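Local coordinates for protein cytochrome P450 RhF (PDB 6RO8) that probably serves as the haem-binding monooxygenase domain of a longer cytochrome P450, inserting oxygen into organic substrates, at residues E48-L53 with N349-H354; R126-A131 with I245-V250. All coordinates share one frame; numbering follows the deposited sequence.

Contact 1: residues E48-L53 with N349-H354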
loop_
_atom_site.group_PDB
_atom_site.type_symbol
_atom_site.label_atom_id
_atom_site.label_comp_id
_atom_site.label_asym_id
_atom_site.label_seq_id
_atom_site.Cartn_x
_atom_site.Cartn_y
_atom_site.Cartn_z
ATOM N N GLU A 48 -11.443 12.389 17.016
ATOM C CA GLU A 48 -11.853 13.724 17.457
ATOM C C GLU A 48 -11.808 14.713 16.303
ATOM O O GLU A 48 -12.662 15.604 16.194
ATOM C CB GLU A 48 -10.950 14.242 18.580
ATOM C CG GLU A 48 -10.693 13.340 19.771
ATOM C CD GLU A 48 -9.430 13.769 20.536
ATOM O OE1 GLU A 48 -8.298 13.552 20.030
ATOM O OE2 GLU A 48 -9.570 14.355 21.633
ATOM N N PHE A 49 -10.802 14.577 15.435
ATOM C CA PHE A 49 -10.642 15.518 14.332
ATOM C C PHE A 49 -11.729 15.339 13.277
ATOM O O PHE A 49 -12.243 16.331 12.745
ATOM C CB PHE A 49 -9.249 15.375 13.721
ATOM C CG PHE A 49 -8.140 15.800 14.644
ATOM C CD1 PHE A 49 -7.786 17.138 14.751
ATOM C CD2 PHE A 49 -7.461 14.862 15.412
ATOM C CE1 PHE A 49 -6.761 17.535 15.599
ATOM C CE2 PHE A 49 -6.429 15.255 16.268
ATOM C CZ PHE A 49 -6.081 16.591 16.364
ATOM N N ARG A 50 -12.097 14.089 12.954
ATOM C CA ARG A 50 -13.267 13.893 12.106
ATOM C C ARG A 50 -14.461 14.647 12.665
ATOM O O ARG A 50 -15.237 15.247 11.912
ATOM C CB ARG A 50 -13.607 12.401 11.952
ATOM C CG ARG A 50 -12.592 11.619 11.150
ATOM C CD ARG A 50 -13.135 10.291 10.613
ATOM N NE ARG A 50 -13.461 9.306 11.646
ATOM C CZ ARG A 50 -12.565 8.605 12.330
ATOM N NH1 ARG A 50 -11.278 8.799 12.114
ATOM N NH2 ARG A 50 -12.958 7.712 13.235
ATOM N N ALA A 51 -14.581 14.679 13.987
ATOM C CA ALA A 51 -15.743 15.272 14.629
ATOM C C ALA A 51 -15.711 16.798 14.597
ATOM O O ALA A 51 -16.691 17.427 14.184
ATOM C CB ALA A 51 -15.848 14.777 16.070
ATOM N N GLN A 52 -14.599 17.416 15.029
ATOM C CA GLN A 52 -14.584 18.854 15.290
ATOM C C GLN A 52 -13.451 19.634 14.625
ATOM O O GLN A 52 -13.345 20.843 14.862
ATOM C CB GLN A 52 -14.539 19.128 16.808
ATOM C CG GLN A 52 -15.504 18.289 17.652
ATOM C CD GLN A 52 -16.936 18.816 17.613
ATOM O OE1 GLN A 52 -17.188 19.924 17.140
ATOM N NE2 GLN A 52 -17.881 18.009 18.089
ATOM N N LEU A 53 -12.605 18.999 13.804
ATOM C CA LEU A 53 -11.488 19.711 13.180
ATOM C C LEU A 53 -11.001 18.924 11.966
ATOM O O LEU A 53 -9.832 18.519 11.901
ATOM C CB LEU A 53 -10.358 19.938 14.195
ATOM C CG LEU A 53 -9.177 20.853 13.804
ATOM C CD1 LEU A 53 -9.656 22.153 13.251
ATOM C CD2 LEU A 53 -8.200 21.073 14.955
ATOM N N ASN A 349 -12.259 6.066 5.802
ATOM C CA ASN A 349 -12.972 4.802 5.817
ATOM C C ASN A 349 -13.650 4.545 7.148
ATOM O O ASN A 349 -14.514 3.659 7.219
ATOM C CB ASN A 349 -12.028 3.659 5.470
ATOM C CG ASN A 349 -11.554 3.721 4.024
ATOM O OD1 ASN A 349 -12.110 4.473 3.208
ATOM N ND2 ASN A 349 -10.547 2.899 3.684
ATOM N N HIS A 350 -13.304 5.310 8.188
ATOM C CA HIS A 350 -14.002 5.233 9.461
ATOM C C HIS A 350 -14.855 6.467 9.704
ATOM O O HIS A 350 -15.207 6.762 10.852
ATOM C CB HIS A 350 -13.000 5.024 10.585
ATOM C CG HIS A 350 -12.462 3.633 10.643
ATOM N ND1 HIS A 350 -12.806 2.742 11.633
ATOM C CD2 HIS A 350 -11.628 2.966 9.810
ATOM C CE1 HIS A 350 -12.186 1.594 11.426
ATOM N NE2 HIS A 350 -11.478 1.698 10.316
ATOM N N ASP A 351 -15.170 7.202 8.635
ATOM C CA ASP A 351 -15.979 8.411 8.721
ATOM C C ASP A 351 -17.432 8.028 8.986
ATOM O O ASP A 351 -18.118 7.474 8.111
ATOM C CB ASP A 351 -15.843 9.229 7.439
ATOM C CG ASP A 351 -16.404 10.645 7.575
ATOM O OD1 ASP A 351 -17.109 10.926 8.572
ATOM O OD2 ASP A 351 -16.156 11.473 6.671
ATOM N N GLU A 352 -17.899 8.322 10.201
ATOM C CA GLU A 352 -19.271 8.020 10.565
ATOM C C GLU A 352 -20.263 8.682 9.622
ATOM O O GLU A 352 -21.377 8.175 9.454
ATOM C CB GLU A 352 -19.526 8.453 12.003
ATOM C CG GLU A 352 -20.699 7.759 12.651
ATOM C CD GLU A 352 -20.647 6.256 12.506
ATOM O OE1 GLU A 352 -19.579 5.662 12.776
ATOM O OE2 GLU A 352 -21.678 5.669 12.125
ATOM N N LEU A 353 -19.868 9.777 8.970
ATOM C CA LEU A 353 -20.741 10.446 8.016
ATOM C C LEU A 353 -20.998 9.606 6.774
ATOM O O LEU A 353 -21.925 9.916 6.022
ATOM C CB LEU A 353 -20.140 11.793 7.608
ATOM C CG LEU A 353 -19.934 12.758 8.774
ATOM C CD1 LEU A 353 -19.034 13.930 8.401
ATOM C CD2 LEU A 353 -21.276 13.246 9.254
ATOM N N HIS A 354 -20.210 8.558 6.532
ATOM C CA HIS A 354 -20.402 7.798 5.301
ATOM C C HIS A 354 -20.616 6.303 5.522
ATOM O O HIS A 354 -21.227 5.629 4.687
ATOM C CB HIS A 354 -19.214 8.001 4.368
ATOM C CG HIS A 354 -19.437 7.447 3.004
ATOM N ND1 HIS A 354 -20.045 8.166 1.999
ATOM C CD2 HIS A 354 -19.145 6.234 2.479
ATOM C CE1 HIS A 354 -20.105 7.423 0.908
ATOM N NE2 HIS A 354 -19.567 6.246 1.174
HETATM O O HOH W 1 -15.454 6.959 13.282
#
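R50 reaches from helix 47-52 to lay its guanidinium against H350. One face of the flat group lies on the CB of H350, 3.8 Å from NH2, while R50 NE stands 3.2 Å from H350 O. The chain bends at chi3 (-66°), which carries the guanidinium over to H350 while CD stays at D351, 3.9 Å from its CA. All three residues are buried, and a many-donor side chain suits the place: R50 NH1 also bonds to A43 O and S347 OG. The H350 ring leads away, ND1 bonded to D359 OD1 and NE2 to H313 O, so a two-nitrogen ring suits this buried spot. A water bridges at the guanidinium edge, accepting from R50 NH2 and donating to H350 O. In the P450 fold this ties helix 47-52 to the loop after helix 345-349, probably the K' helix. There D351 forms an Asx turn, OD1 taking the backbone N-H of L353 at 3.0 Å from above the carboxylate plane, while OD2 accepts from Y69 N; aspartate can serve both. Beyond D351 the packing thins: the exposed L353 side chain comes no nearer than 5.3 Å to residues 48-53, leaning on R68 instead.

Contact 2: residues R126-A131 with I245-V250. With HEM (protoporphyrin IX containing Fe), chain B.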
loop_
_atom_site.group_PDB
_atom_site.type_symbol
_atom_site.label_atom_id
_atom_site.label_comp_id
_atom_site.label_asym_id
_atom_site.label_seq_id
_atom_site.Cartn_x
_atom_site.Cartn_y
_atom_site.Cartn_z
ATOM N N ARG A 126 -0.802 5.427 -18.539
ATOM C CA ARG A 126 -1.740 4.445 -18.012
ATOM C C ARG A 126 -2.563 3.830 -19.136
ATOM O O ARG A 126 -2.556 2.607 -19.327
ATOM C CB ARG A 126 -2.655 5.083 -16.963
ATOM C CG ARG A 126 -3.688 4.100 -16.424
ATOM C CD ARG A 126 -4.423 4.611 -15.197
ATOM N NE ARG A 126 -5.341 3.587 -14.691
ATOM C CZ ARG A 126 -5.732 3.460 -13.421
ATOM N NH1 ARG A 126 -5.290 4.305 -12.492
ATOM N NH2 ARG A 126 -6.574 2.486 -13.079
ATOM N N ALA A 127 -3.272 4.676 -19.905
ATOM C CA ALA A 127 -4.192 4.182 -20.930
ATOM C C ALA A 127 -3.501 3.225 -21.879
ATOM O O ALA A 127 -4.135 2.311 -22.414
ATOM C CB ALA A 127 -4.817 5.337 -21.722
ATOM N N LEU A 128 -2.199 3.384 -22.073
ATOM C CA LEU A 128 -1.484 2.530 -23.004
ATOM C C LEU A 128 -0.724 1.408 -22.297
ATOM O O LEU A 128 0.269 0.904 -22.833
ATOM C CB LEU A 128 -0.550 3.367 -23.887
ATOM C CG LEU A 128 -1.077 4.028 -25.199
ATOM C CD1 LEU A 128 -1.615 3.031 -26.281
ATOM C CD2 LEU A 128 -2.095 5.159 -24.925
ATOM N N MET A 129 -1.195 0.955 -21.118
ATOM C CA MET A 129 -0.477 -0.195 -20.535
ATOM C C MET A 129 -1.397 -1.129 -19.734
ATOM O O MET A 129 -1.299 -1.220 -18.513
ATOM C CB MET A 129 0.684 0.277 -19.668
ATOM C CG MET A 129 2.014 0.152 -20.373
ATOM S SD MET A 129 3.345 0.604 -19.261
ATOM C CE MET A 129 2.655 2.058 -18.484
ATOM N N ASP A 130 -2.189 -1.947 -20.446
ATOM C CA ASP A 130 -3.121 -2.874 -19.804
ATOM C C ASP A 130 -2.929 -4.323 -20.274
ATOM O O ASP A 130 -3.285 -4.698 -21.405
ATOM C CB ASP A 130 -4.547 -2.378 -20.005
ATOM C CG ASP A 130 -4.759 -1.005 -19.345
ATOM O OD1 ASP A 130 -4.129 -0.793 -18.287
ATOM O OD2 ASP A 130 -5.519 -0.143 -19.855
ATOM N N ALA A 131 -2.295 -5.115 -19.404
ATOM C CA ALA A 131 -2.458 -6.558 -19.333
ATOM C C ALA A 131 -3.015 -6.924 -17.958
ATOM O O ALA A 131 -2.628 -7.916 -17.329
ATOM C CB ALA A 131 -1.143 -7.272 -19.620
ATOM N N ILE A 245 8.564 -2.132 -21.492
ATOM C CA ILE A 245 9.758 -2.116 -22.340
ATOM C C ILE A 245 9.355 -2.056 -23.808
ATOM O O ILE A 245 9.866 -1.240 -24.585
ATOM C CB ILE A 245 10.634 -3.351 -22.058
ATOM C CG1 ILE A 245 11.303 -3.270 -20.686
ATOM C CG2 ILE A 245 11.695 -3.517 -23.133
ATOM C CD1 ILE A 245 12.161 -4.497 -20.399
ATOM N N ALA A 246 8.409 -2.915 -24.196
ATOM C CA ALA A 246 7.882 -2.909 -25.554
ATOM C C ALA A 246 7.251 -1.565 -25.910
ATOM O O ALA A 246 7.547 -0.992 -26.966
ATOM C CB ALA A 246 6.872 -4.038 -25.710
ATOM N N LYS A 247 6.371 -1.045 -25.047
ATOM C CA LYS A 247 5.740 0.239 -25.346
ATOM C C LYS A 247 6.777 1.359 -25.420
ATOM O O LYS A 247 6.582 2.349 -26.137
ATOM C CB LYS A 247 4.662 0.556 -24.304
ATOM C CG LYS A 247 3.342 -0.227 -24.500
ATOM C CD LYS A 247 2.512 0.296 -25.674
ATOM C CE LYS A 247 1.275 -0.573 -25.924
ATOM N NZ LYS A 247 0.161 0.182 -26.577
ATOM N N ASN A 248 7.899 1.202 -24.716
ATOM C CA ASN A 248 8.949 2.206 -24.779
ATOM C C ASN A 248 9.613 2.223 -26.151
ATOM O O ASN A 248 10.019 3.285 -26.644
ATOM C CB ASN A 248 9.978 1.937 -23.687
ATOM C CG ASN A 248 11.244 2.713 -23.893
ATOM O OD1 ASN A 248 12.216 2.197 -24.439
ATOM N ND2 ASN A 248 11.241 3.970 -23.468
ATOM N N ARG A 249 9.740 1.058 -26.781
ATOM C CA ARG A 249 10.289 1.032 -28.128
ATOM C C ARG A 249 9.367 1.737 -29.113
ATOM O O ARG A 249 9.840 2.302 -30.107
ATOM C CB ARG A 249 10.541 -0.413 -28.555
ATOM C CG ARG A 249 11.619 -1.118 -27.734
ATOM C CD ARG A 249 12.063 -2.452 -28.352
ATOM N NE ARG A 249 11.817 -3.591 -27.461
ATOM C CZ ARG A 249 12.735 -4.146 -26.668
ATOM N NH1 ARG A 249 13.977 -3.666 -26.639
ATOM N NH2 ARG A 249 12.406 -5.181 -25.893
ATOM N N VAL A 250 8.063 1.735 -28.855
ATOM C CA VAL A 250 7.106 2.326 -29.790
ATOM C C VAL A 250 6.853 3.794 -29.475
ATOM O O VAL A 250 6.881 4.646 -30.369
ATOM C CB VAL A 250 5.794 1.517 -29.784
ATOM C CG1 VAL A 250 4.652 2.369 -30.308
ATOM C CG2 VAL A 250 5.955 0.259 -30.625
HETATM C CHA HEM B . -2.083 3.014 -7.182
HETATM C CHB HEM B . -3.139 0.901 -2.927
HETATM C CHC HEM B . -1.812 -3.462 -4.654
HETATM C CHD HEM B . -0.333 -1.228 -8.707
HETATM C C1A HEM B . -2.472 2.842 -5.872
HETATM C C2A HEM B . -2.906 3.870 -4.943
HETATM C C3A HEM B . -3.193 3.292 -3.782
HETATM C C4A HEM B . -2.950 1.865 -3.906
HETATM C CMA HEM B . -3.695 4.037 -2.527
HETATM C CAA HEM B . -3.034 5.381 -5.243
HETATM C CBA HEM B . -4.493 5.650 -5.554
HETATM C CGA HEM B . -4.721 7.083 -5.948
HETATM O O1A HEM B . -3.749 7.878 -5.948
HETATM O O2A HEM B . -5.887 7.419 -6.265
HETATM C C1B HEM B . -2.961 -0.457 -3.051
HETATM C C2B HEM B . -3.376 -1.454 -2.083
HETATM C C3B HEM B . -2.995 -2.666 -2.553
HETATM C C4B HEM B . -2.336 -2.470 -3.837
HETATM C CMB HEM B . -4.115 -1.107 -0.762
HETATM C CAB HEM B . -3.202 -4.074 -1.947
HETATM C CBB HEM B . -3.988 -4.361 -0.910
HETATM C C1C HEM B . -1.289 -3.246 -5.910
HETATM C C2C HEM B . -0.720 -4.230 -6.816
HETATM C C3C HEM B . -0.323 -3.579 -7.934
HETATM C C4C HEM B . -0.625 -2.186 -7.769
HETATM C CMC HEM B . -0.626 -5.738 -6.499
HETATM C CAC HEM B . 0.348 -4.084 -9.241
HETATM C CBC HEM B . 0.683 -5.361 -9.434
HETATM C C1D HEM B . -0.645 0.107 -8.651
HETATM C C2D HEM B . -0.349 1.087 -9.669
HETATM C C3D HEM B . -0.836 2.253 -9.263
HETATM C C4D HEM B . -1.464 2.063 -7.960
HETATM C CMD HEM B . 0.402 0.842 -10.996
HETATM C CAD HEM B . -0.707 3.573 -10.057
HETATM C CBD HEM B . -1.852 3.768 -11.041
HETATM C CGD HEM B . -1.927 5.228 -11.425
HETATM O O1D HEM B . -1.089 6.014 -10.935
HETATM O O2D HEM B . -2.824 5.623 -12.211
HETATM N NA HEM B . -2.499 1.639 -5.197
HETATM N NB HEM B . -2.333 -1.112 -4.101
HETATM N NC HEM B . -1.206 -2.013 -6.533
HETATM N ND HEM B . -1.330 0.737 -7.623
HETATM FE FE HEM B . -1.838 -0.221 -5.876
HETATM O O HOH W 2 0.267 0.344 -5.134
#
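M129 and K247 bring their CA atoms to 7.9 Å, the closest pair of CA atoms between the segment leaving helix 121-127 and the end of helix 240-250. In P450 terms these probably correspond to the C helix, which supplies a haem-propionate arginine, and the H helix. The former loses its helical backbone at L128, although M129 N still bonds to R126 O, and the carbonyl of L128 is left facing the second helix.

K247 spans from the helix to this carbonyl. Bent at chi2 (-74°), its chain runs over L128 O, with CG, CD and CE all near that oxygen and CE at 3.6 Å. The ammonium ends beside the L128 methyl, NZ to CD1 3.4 Å, and the two side chains cross at about a right angle. Lysine suits this partly exposed position because its methylene groups pack while its charge stays near the surface; no hydrogen bond joins the segments. The buried side is thinner still: M129 CG lies 4.4 Å from K247 CG, and the methionine side chain continues toward M244 and Y259, its flexible thioether fitting between helices. W240 NE1 gives M129 O a weak hydrogen bond.

On the other side of this turn R126 serves the haem. Its side chain runs out nearly straight, starting with chi1 at 178° opposite the backbone nitrogen, a reach that suits arginine. NH1 also bonds to Q380 O, next to the iron ligand C381, and donates to propionate O2D at 2.8 Å, bent to 136°, with the oxygen near the guanidinium plane.

In the fold
Contact 1 and contact 2 sit on opposite sides of the chain's centre, their own centres 41 Å apart and their nearest atoms about 17 Å apart, so neither touches the other. In sequence, both segments of contact 2 fall between 48-53 and 349-354. The haem lies in the region between them. Contact 2 meets it directly through R126, which shares the binding of the haem with R322 and H379, and the side chain of M129 is about 11 Å from the bound histidine. Contact 1 is structural: the H350 side chain is about 14 Å from the haem and takes no part in the annotated sites.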